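Local structure of virulence protein STM3117 (Salmonella enterica subsp. enterica serovar Typhimurium, 3HUH) at residues S35-I38 with R39-E43; V50-K53 with Q54-A58; L59-G62 with A63-I66. The protein is critically involved in promoting bacterial replication inside host macrophages and may take part in the biosynthesis and modification of the peptidoglycan layer of the cell wall. All coordinates share one frame; numbering follows the deposited sequence.

Contact 1 of 3, residues S35-I38 with R39-E43; sequences STTI and RFYEE
Arg39 N donates to Ser35 O at 3.1 Å, the first of four i to i+4 bonds that run on through Phe40 to Thr36, Tyr41 to Thr37 and Glu42 to Ile38. The two segments are consecutive turns of one alpha helix. The straightest bond is Tyr41 N to Thr37 O, 3.0 Å long with 175° at the hydrogen.

Two side-chain pairs run side by side along the helix. In the first, Thr37 CG2 lies 3.7 Å from CD1 of the Tyr41 ring. Chi1 of -68° puts Thr37 OG1 beside its backbone N and CG2 anti to it; OG1 has a weak hydrogen bond to Asp33 O. Tyr41 CD1 also comes 3.2 Å from Thr37 O, which sits at the ring edge. Tyr41 OH is hydrogen-bonded to Asp132 OD2. In the second pair, CG of Glu42 lies 3.3 Å from Ile38 O, and its carboxylate comes alongside Ile38 CG2. OE2 is bonded to Ala49 N.

Helix 34-43 packs on the sheet. On strand 21-31, Thr37 touches Val31 and Tyr41 touches Leu29. Thr37 and Ile38 both touch Leu68 of strand 64-70. On strand 56-61, Ile38 meets Lys57 and Tyr41 meets Leu59.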
ATOM      1  N   SER A  35      16.676   9.402  -3.779  1.00 19.95           N
ATOM      2  CA  SER A  35      16.666  10.574  -4.659  1.00 20.56           C
ATOM      3  C   SER A  35      15.969  10.285  -5.985  1.00 20.11           C
ATOM      4  O   SER A  35      15.146  11.074  -6.460  1.00 21.76           O
ATOM      5  CB  SER A  35      18.095  11.060  -4.933  1.00 22.28           C
ATOM      6  OG  SER A  35      18.674  11.600  -3.762  1.00 28.34           O
ATOM      7  N   THR A  36      16.305   9.146  -6.580  1.00 19.75           N
ATOM      8  CA  THR A  36      15.722   8.739  -7.853  1.00 18.58           C
ATOM      9  C   THR A  36      14.222   8.477  -7.723  1.00 19.00           C
ATOM     10  O   THR A  36      13.435   8.845  -8.599  1.00 17.92           O
ATOM     11  CB  THR A  36      16.416   7.471  -8.379  1.00 20.40           C
ATOM     12  OG1 THR A  36      17.824   7.719  -8.505  1.00 22.69           O
ATOM     13  CG2 THR A  36      15.856   7.080  -9.724  1.00 21.98           C
ATOM     14  N   THR A  37      13.837   7.838  -6.624  1.00 18.13           N
ATOM     15  CA  THR A  37      12.438   7.530  -6.364  1.00 17.86           C
ATOM     16  C   THR A  37      11.642   8.816  -6.201  1.00 17.82           C
ATOM     17  O   THR A  37      10.555   8.967  -6.771  1.00 18.53           O
ATOM     18  CB  THR A  37      12.313   6.661  -5.094  1.00 18.08           C
ATOM     19  OG1 THR A  37      12.870   5.368  -5.353  1.00 17.88           O
ATOM     20  CG2 THR A  37      10.860   6.509  -4.670  1.00 15.45           C
ATOM     21  N   ILE A  38      12.189   9.751  -5.431  1.00 18.35           N
ATOM     22  CA  ILE A  38      11.517  11.021  -5.197  1.00 17.89           C
ATOM     23  C   ILE A  38      11.283  11.760  -6.509  1.00 19.59           C
ATOM     24  O   ILE A  38      10.182  12.252  -6.767  1.00 16.36           O
ATOM     25  CB  ILE A  38      12.333  11.902  -4.212  1.00 18.30           C
ATOM     26  CG1 ILE A  38      12.202  11.329  -2.789  1.00 17.62           C
ATOM     27  CG2 ILE A  38      11.846  13.359  -4.267  1.00 17.32           C
ATOM     28  CD1 ILE A  38      12.986  12.087  -1.713  1.00 19.23           C
ATOM     29  N   ARG A  39      12.310  11.834  -7.348  1.00 20.53           N
ATOM     30  CA  ARG A  39      12.162  12.524  -8.625  1.00 22.30           C
ATOM     31  C   ARG A  39      11.029  11.942  -9.465  1.00 21.34           C
ATOM     32  O   ARG A  39      10.254  12.680 -10.072  1.00 21.14           O
ATOM     33  CB  ARG A  39      13.475  12.492  -9.411  1.00 25.90           C
ATOM     34  CG  ARG A  39      14.463  13.571  -9.001  1.00 31.87           C
ATOM     35  CD  ARG A  39      15.607  13.686 -10.007  1.00 36.86           C
ATOM     36  NE  ARG A  39      16.322  14.956  -9.888  1.00 41.18           N
ATOM     37  CZ  ARG A  39      17.024  15.333  -8.824  1.00 42.77           C
ATOM     38  NH1 ARG A  39      17.117  14.538  -7.765  1.00 43.30           N
ATOM     39  NH2 ARG A  39      17.636  16.511  -8.820  1.00 43.99           N
ATOM     40  N   PHE A  40      10.921  10.619  -9.491  1.00 20.80           N
ATOM     41  CA  PHE A  40       9.866   9.964 -10.257  1.00 20.06           C
ATOM     42  C   PHE A  40       8.471  10.301  -9.720  1.00 18.80           C
ATOM     43  O   PHE A  40       7.602  10.761 -10.472  1.00 18.71           O
ATOM     44  CB  PHE A  40      10.052   8.444 -10.234  1.00 18.40           C
ATOM     45  CG  PHE A  40       8.942   7.689 -10.918  1.00 18.00           C
ATOM     46  CD1 PHE A  40       8.904   7.586 -12.307  1.00 17.96           C
ATOM     47  CD2 PHE A  40       7.925   7.091 -10.173  1.00 18.96           C
ATOM     48  CE1 PHE A  40       7.869   6.893 -12.945  1.00 20.56           C
ATOM     49  CE2 PHE A  40       6.882   6.396 -10.798  1.00 18.66           C
ATOM     50  CZ  PHE A  40       6.854   6.296 -12.190  1.00 19.66           C
ATOM     51  N   TYR A  41       8.252  10.088  -8.424  1.00 16.85           N
ATOM     52  CA  TYR A  41       6.934  10.356  -7.862  1.00 17.74           C
ATOM     53  C   TYR A  41       6.531  11.825  -7.891  1.00 17.26           C
ATOM     54  O   TYR A  41       5.350  12.144  -8.051  1.00 16.85           O
ATOM     55  CB  TYR A  41       6.821   9.768  -6.445  1.00 16.73           C
ATOM     56  CG  TYR A  41       6.655   8.260  -6.473  1.00 17.56           C
ATOM     57  CD1 TYR A  41       7.761   7.414  -6.452  1.00 15.29           C
ATOM     58  CD2 TYR A  41       5.389   7.680  -6.600  1.00 16.18           C
ATOM     59  CE1 TYR A  41       7.619   6.027  -6.561  1.00 16.23           C
ATOM     60  CE2 TYR A  41       5.234   6.294  -6.717  1.00 17.29           C
ATOM     61  CZ  TYR A  41       6.350   5.475  -6.698  1.00 17.33           C
ATOM     62  OH  TYR A  41       6.191   4.113  -6.842  1.00 16.30           O
ATOM     63  N   GLU A  42       7.495  12.727  -7.751  1.00 17.30           N
ATOM     64  CA  GLU A  42       7.156  14.142  -7.815  1.00 18.14           C
ATOM     65  C   GLU A  42       6.864  14.572  -9.255  1.00 19.47           C
ATOM     66  O   GLU A  42       5.813  15.146  -9.531  1.00 19.71           O
ATOM     67  CB  GLU A  42       8.281  15.009  -7.246  1.00 17.70           C
ATOM     68  CG  GLU A  42       8.443  14.915  -5.736  1.00 18.67           C
ATOM     69  CD  GLU A  42       9.221  16.090  -5.153  1.00 21.04           C
ATOM     70  OE1 GLU A  42      10.251  16.484  -5.744  1.00 21.96           O
ATOM     71  OE2 GLU A  42       8.806  16.616  -4.099  1.00 19.98           O
ATOM     72  N   GLU A  43       7.777  14.270 -10.175  1.00 20.57           N
ATOM     73  CA  GLU A  43       7.612  14.688 -11.568  1.00 21.23           C
ATOM     74  C   GLU A  43       6.502  13.989 -12.341  1.00 21.77           C
ATOM     75  O   GLU A  43       5.798  14.625 -13.128  1.00 22.07           O
ATOM     76  CB  GLU A  43       8.938  14.539 -12.326  1.00 23.71           C
ATOM     77  CG  GLU A  43      10.109  15.222 -11.641  1.00 27.94           C
ATOM     78  CD  GLU A  43      11.345  15.319 -12.515  1.00 31.19           C
ATOM     79  OE1 GLU A  43      11.659  14.342 -13.229  1.00 33.52           O
ATOM     80  OE2 GLU A  43      12.011  16.374 -12.476  1.00 32.63           O
TER

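Contact 2 of 3, residues V50-K53 with Q54-A58; sequences VTFK and QNRKA
This is a local contact within a beta hairpin, where strand 48-52 turns back into strand 56-61 through the three-residue loop Lys53, Gln54 and Asn55. Strand 48-52 is outermost in its sheet within the chain, and the hairpin end lies near the surface.

Val50 with Ala58 and Phe52 with Arg56 are antiparallel hydrogen-bonded pairs, and Thr51 with Lys57 between them is a non-hydrogen-bonded pair. Phe52 N to Arg56 O and Arg56 N to Phe52 O are both 2.9 Å. The bond inside the loop, Asn55 N to Lys53 O, is weak.

Phe52 carries most of the side-chain packing. Its CG sits between the backbone N and the carbonyl carbon (chi1 68°), which swings the ring across the facing strand. Arg56 CB then lies over one ring face in a CH-pi contact, 3.8 Å from the centroid. Ala58 CB meets Phe52 CE2 at 3.6 Å. Thr119 of the second subunit also packs on Phe52.

Arg56 divides its side chain between two rings. Its aliphatic stem rests on Phe52, while its charged end makes a cation-pi contact with Phe75. Phe52 thus meets hydrocarbon from Arg56 and Ala58, and the charge of Lys65 in a cation-pi contact.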
ATOM      1  N   VAL A  50       8.666  15.129   1.568  1.00 19.83           N
ATOM      2  CA  VAL A  50       8.880  15.821   2.837  1.00 20.60           C
ATOM      3  C   VAL A  50       9.859  15.018   3.678  1.00 22.81           C
ATOM      4  O   VAL A  50      10.160  13.862   3.366  1.00 20.64           O
ATOM      5  CB  VAL A  50       7.585  15.967   3.661  1.00 20.27           C
ATOM      6  CG1 VAL A  50       6.563  16.785   2.895  1.00 20.93           C
ATOM      7  CG2 VAL A  50       7.037  14.593   4.024  1.00 21.74           C
ATOM      8  N   THR A  51      10.349  15.640   4.744  1.00 22.09           N
ATOM      9  CA  THR A  51      11.284  14.994   5.650  1.00 25.77           C
ATOM     10  C   THR A  51      10.679  15.022   7.047  1.00 26.45           C
ATOM     11  O   THR A  51      10.375  16.096   7.572  1.00 28.78           O
ATOM     12  CB  THR A  51      12.638  15.730   5.679  1.00 24.83           C
ATOM     13  OG1 THR A  51      13.178  15.790   4.355  1.00 27.79           O
ATOM     14  CG2 THR A  51      13.626  15.002   6.587  1.00 27.17           C
ATOM     15  N   PHE A  52      10.486  13.846   7.634  1.00 25.42           N
ATOM     16  CA  PHE A  52       9.927  13.738   8.973  1.00 26.13           C
ATOM     17  C   PHE A  52      10.913  12.994   9.867  1.00 26.75           C
ATOM     18  O   PHE A  52      11.857  12.373   9.377  1.00 26.05           O
ATOM     19  CB  PHE A  52       8.570  13.020   8.936  1.00 25.67           C
ATOM     20  CG  PHE A  52       8.651  11.565   8.573  1.00 24.40           C
ATOM     21  CD1 PHE A  52       8.637  10.591   9.563  1.00 24.07           C
ATOM     22  CD2 PHE A  52       8.707  11.164   7.238  1.00 24.93           C
ATOM     23  CE1 PHE A  52       8.673   9.240   9.242  1.00 24.35           C
ATOM     24  CE2 PHE A  52       8.744   9.808   6.901  1.00 22.10           C
ATOM     25  CZ  PHE A  52       8.726   8.844   7.908  1.00 22.19           C
ATOM     26  N   LYS A  53      10.693  13.057  11.176  1.00 27.60           N
ATOM     27  CA  LYS A  53      11.591  12.407  12.121  1.00 29.55           C
ATOM     28  C   LYS A  53      13.033  12.822  11.837  1.00 28.58           C
ATOM     29  O   LYS A  53      13.946  11.999  11.863  1.00 30.10           O
ATOM     30  CB  LYS A  53      11.455  10.885  12.040  1.00 32.23           C
ATOM     31  CG  LYS A  53      10.635  10.274  13.168  1.00 36.37           C
ATOM     32  CD  LYS A  53       9.213  10.810  13.196  1.00 39.23           C
ATOM     33  CE  LYS A  53       8.424  10.227  14.362  1.00 41.79           C
ATOM     34  NZ  LYS A  53       8.931  10.688  15.687  1.00 43.19           N
ATOM     35  N   GLN A  54      13.210  14.107  11.546  1.00 29.10           N
ATOM     36  CA  GLN A  54      14.514  14.712  11.271  1.00 28.15           C
ATOM     37  C   GLN A  54      15.241  14.360   9.974  1.00 26.51           C
ATOM     38  O   GLN A  54      15.811  15.241   9.331  1.00 27.15           O
ATOM     39  CB  GLN A  54      15.475  14.455  12.440  1.00 29.69           C
ATOM     40  CG  GLN A  54      16.867  15.039  12.207  1.00 32.48           C
ATOM     41  CD  GLN A  54      17.863  14.678  13.297  1.00 32.96           C
ATOM     42  OE1 GLN A  54      18.152  13.502  13.536  1.00 34.04           O
ATOM     43  NE2 GLN A  54      18.399  15.694  13.963  1.00 34.24           N
ATOM     44  N   ASN A  55      15.234  13.088   9.582  1.00 25.67           N
ATOM     45  CA  ASN A  55      15.964  12.688   8.383  1.00 24.07           C
ATOM     46  C   ASN A  55      15.301  11.627   7.501  1.00 23.56           C
ATOM     47  O   ASN A  55      15.949  11.069   6.618  1.00 24.92           O
ATOM     48  CB  ASN A  55      17.347  12.175   8.789  1.00 24.76           C
ATOM     49  CG  ASN A  55      17.263  11.097   9.856  1.00 25.62           C
ATOM     50  OD1 ASN A  55      16.287  10.348   9.911  1.00 26.13           O
ATOM     51  ND2 ASN A  55      18.281  11.010  10.701  1.00 23.26           N
ATOM     52  N   ARG A  56      14.023  11.351   7.724  1.00 21.53           N
ATOM     53  CA  ARG A  56      13.335  10.343   6.926  1.00 20.88           C
ATOM     54  C   ARG A  56      12.521  10.989   5.817  1.00 20.78           C
ATOM     55  O   ARG A  56      12.019  12.102   5.979  1.00 22.30           O
ATOM     56  CB  ARG A  56      12.430   9.503   7.820  1.00 19.85           C
ATOM     57  CG  ARG A  56      13.160   8.929   9.026  1.00 18.10           C
ATOM     58  CD  ARG A  56      12.373   7.811   9.630  1.00 18.56           C
ATOM     59  NE  ARG A  56      12.994   7.308  10.849  1.00 16.99           N
ATOM     60  CZ  ARG A  56      12.549   6.252  11.513  1.00 18.63           C
ATOM     61  NH1 ARG A  56      11.487   5.593  11.061  1.00 20.02           N
ATOM     62  NH2 ARG A  56      13.146   5.867  12.638  1.00 16.75           N
ATOM     63  N   LYS A  57      12.389  10.288   4.695  1.00 19.36           N
ATOM     64  CA  LYS A  57      11.645  10.807   3.554  1.00 18.73           C
ATOM     65  C   LYS A  57      10.290  10.151   3.338  1.00 17.30           C
ATOM     66  O   LYS A  57      10.119   8.946   3.562  1.00 18.04           O
ATOM     67  CB  LYS A  57      12.455  10.646   2.266  1.00 21.21           C
ATOM     68  CG  LYS A  57      13.651  11.570   2.140  1.00 25.72           C
ATOM     69  CD  LYS A  57      14.765  11.198   3.079  1.00 29.59           C
ATOM     70  CE  LYS A  57      15.940  12.138   2.871  1.00 32.00           C
ATOM     71  NZ  LYS A  57      15.576  13.556   3.163  1.00 33.86           N
ATOM     72  N   ALA A  58       9.333  10.960   2.900  1.00 16.67           N
ATOM     73  CA  ALA A  58       7.993  10.486   2.594  1.00 15.16           C
ATOM     74  C   ALA A  58       7.468  11.263   1.395  1.00 15.55           C
ATOM     75  O   ALA A  58       7.971  12.342   1.059  1.00 16.14           O
ATOM     76  CB  ALA A  58       7.070  10.672   3.786  1.00 15.19           C
TER

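Contact 3 of 3, residues L59-G62 with A63-I66; sequences LIFG and AQKI
A tight beta hairpin with a two-residue turn joins strand 56-61 to strand 64-70, the last two strands of the first beta-alpha-beta-beta-beta module of this vicinal oxygen chelate (VOC) fold. Phe61 and Gln64 face each other at its end, and Gly62 and Ala63 make the turn, which resembles type II'. Gly62 combines a phi of 52° with a strongly negative psi, a conformation that suits glycine.

The two bonds of the closing pair differ. Gln64 N to Phe61 O is 2.9 Å. Phe61 N to Gln64 O is 3.3 Å, and although it is straight at the hydrogen, the donor sits above the carbonyl plane. Further along, Leu59 and Ile66 form a second hydrogen-bonded pair, with Leu59 N to Ile66 O at 2.8 Å.

Phe61 leans over the returning strand, because its CG lies between the backbone N and the carbonyl carbon (chi1 63°). Gln64 O is over one face of the ring. The ring edge meets Ile66, CE2 to CG1 at 3.6 Å. Phe61 also stacks on Phe47 and meets Phe91 edge-to-face.

The Gln64 amide plane is turned 63° from the Phe61 ring. Both its ends are bonded: NE2 to Ile24 O of the same chain and OE1 to Ile24 N of the second subunit. This ties the hairpin into the dimer interface and satisfies a buried amide.

Ile60 and Lys65 share the other side of the hairpin. The Lys65 chain runs extended to NZ, which is hydrogen-bonded to Asn67 OD1. Nearer the backbone, Ile60 CD1 rests 3.6 Å from Lys65 CB.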
ATOM      1  N   LEU A  59       6.472  10.687   0.741  1.00 14.52           N
ATOM      2  CA  LEU A  59       5.838  11.302  -0.411  1.00 15.13           C
ATOM      3  C   LEU A  59       4.384  11.474  -0.028  1.00 16.11           C
ATOM      4  O   LEU A  59       3.674  10.499   0.227  1.00 15.35           O
ATOM      5  CB  LEU A  59       5.957  10.398  -1.637  1.00 15.80           C
ATOM      6  CG  LEU A  59       7.373  10.295  -2.215  1.00 18.74           C
ATOM      7  CD1 LEU A  59       7.467   9.081  -3.117  1.00 19.98           C
ATOM      8  CD2 LEU A  59       7.722  11.578  -2.966  1.00 19.35           C
ATOM      9  N   ILE A  60       3.962  12.731   0.038  1.00 16.38           N
ATOM     10  CA  ILE A  60       2.604  13.092   0.402  1.00 16.95           C
ATOM     11  C   ILE A  60       1.688  13.179  -0.815  1.00 15.94           C
ATOM     12  O   ILE A  60       2.076  13.716  -1.849  1.00 18.90           O
ATOM     13  CB  ILE A  60       2.584  14.484   1.093  1.00 16.61           C
ATOM     14  CG1 ILE A  60       3.574  14.507   2.261  1.00 17.77           C
ATOM     15  CG2 ILE A  60       1.173  14.849   1.507  1.00 17.45           C
ATOM     16  CD1 ILE A  60       3.335  13.441   3.300  1.00 18.62           C
ATOM     17  N   PHE A  61       0.476  12.646  -0.685  1.00 15.75           N
ATOM     18  CA  PHE A  61      -0.531  12.723  -1.741  1.00 18.47           C
ATOM     19  C   PHE A  61      -1.887  12.546  -1.079  1.00 18.22           C
ATOM     20  O   PHE A  61      -2.036  11.725  -0.178  1.00 18.62           O
ATOM     21  CB  PHE A  61      -0.296  11.661  -2.828  1.00 19.65           C
ATOM     22  CG  PHE A  61      -0.411  10.253  -2.344  1.00 19.82           C
ATOM     23  CD1 PHE A  61      -1.631   9.582  -2.394  1.00 21.56           C
ATOM     24  CD2 PHE A  61       0.702   9.589  -1.843  1.00 22.64           C
ATOM     25  CE1 PHE A  61      -1.736   8.270  -1.952  1.00 22.01           C
ATOM     26  CE2 PHE A  61       0.604   8.275  -1.396  1.00 22.75           C
ATOM     27  CZ  PHE A  61      -0.615   7.614  -1.451  1.00 23.95           C
ATOM     28  N   GLY A  62      -2.873  13.322  -1.518  1.00 19.66           N
ATOM     29  CA  GLY A  62      -4.187  13.240  -0.905  1.00 20.40           C
ATOM     30  C   GLY A  62      -4.013  13.383   0.597  1.00 20.47           C
ATOM     31  O   GLY A  62      -3.309  14.282   1.065  1.00 21.27           O
ATOM     32  N   ALA A  63      -4.641  12.489   1.352  1.00 19.43           N
ATOM     33  CA  ALA A  63      -4.540  12.498   2.805  1.00 20.22           C
ATOM     34  C   ALA A  63      -3.790  11.249   3.254  1.00 22.28           C
ATOM     35  O   ALA A  63      -4.021  10.723   4.343  1.00 24.13           O
ATOM     36  CB  ALA A  63      -5.932  12.530   3.425  1.00 20.45           C
ATOM     37  N   GLN A  64      -2.879  10.782   2.407  1.00 18.45           N
ATOM     38  CA  GLN A  64      -2.098   9.593   2.710  1.00 19.25           C
ATOM     39  C   GLN A  64      -0.639   9.895   2.399  1.00 17.91           C
ATOM     40  O   GLN A  64      -0.297  11.020   2.037  1.00 18.19           O
ATOM     41  CB  GLN A  64      -2.587   8.416   1.851  1.00 17.47           C
ATOM     42  CG  GLN A  64      -4.038   7.979   2.135  1.00 23.15           C
ATOM     43  CD  GLN A  64      -4.584   6.972   1.115  1.00 24.72           C
ATOM     44  OE1 GLN A  64      -4.673   7.262  -0.078  1.00 24.67           O
ATOM     45  NE2 GLN A  64      -4.963   5.790   1.591  1.00 28.37           N
ATOM     46  N   LYS A  65       0.225   8.903   2.568  1.00 16.03           N
ATOM     47  CA  LYS A  65       1.630   9.093   2.245  1.00 15.70           C
ATOM     48  C   LYS A  65       2.359   7.773   2.065  1.00 14.96           C
ATOM     49  O   LYS A  65       1.878   6.720   2.484  1.00 15.33           O
ATOM     50  CB  LYS A  65       2.344   9.937   3.314  1.00 17.24           C
ATOM     51  CG  LYS A  65       2.573   9.259   4.665  1.00 16.59           C
ATOM     52  CD  LYS A  65       3.565  10.081   5.497  1.00 15.73           C
ATOM     53  CE  LYS A  65       3.744   9.511   6.898  1.00 16.98           C
ATOM     54  NZ  LYS A  65       5.069   9.924   7.459  1.00 18.36           N
ATOM     55  N   ILE A  66       3.501   7.839   1.395  1.00 15.12           N
ATOM     56  CA  ILE A  66       4.342   6.674   1.191  1.00 15.13           C
ATOM     57  C   ILE A  66       5.682   6.993   1.839  1.00 16.00           C
ATOM     58  O   ILE A  66       6.362   7.941   1.442  1.00 15.86           O
ATOM     59  CB  ILE A  66       4.550   6.381  -0.307  1.00 18.36           C
ATOM     60  CG1 ILE A  66       3.246   5.848  -0.906  1.00 19.91           C
ATOM     61  CG2 ILE A  66       5.690   5.378  -0.496  1.00 17.66           C
ATOM     62  CD1 ILE A  66       3.288   5.665  -2.393  1.00 21.58           C
TER

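How the contacts relate
The three contacts follow one another along the chain, and their centres lie 13 to 15 Å apart. Contacts 2 and 3 share strand 56-61 and so build neighbouring parts of one sheet. They meet where Lys65 NZ comes 3.7 Å from Phe52 CE2. Val50 CG1 also packs on Ile60 CG1 at 3.8 Å. Contact 1 is the helix lying against this sheet. It reaches contact 2 through Ile38 CD1 and Lys57 CG, 3.9 Å apart, and contact 3 through Tyr41 CB and Leu59 CD1, at 3.5 Å. Contacts 2 and 3 both touch the second subunit, whereas contact 1 does not.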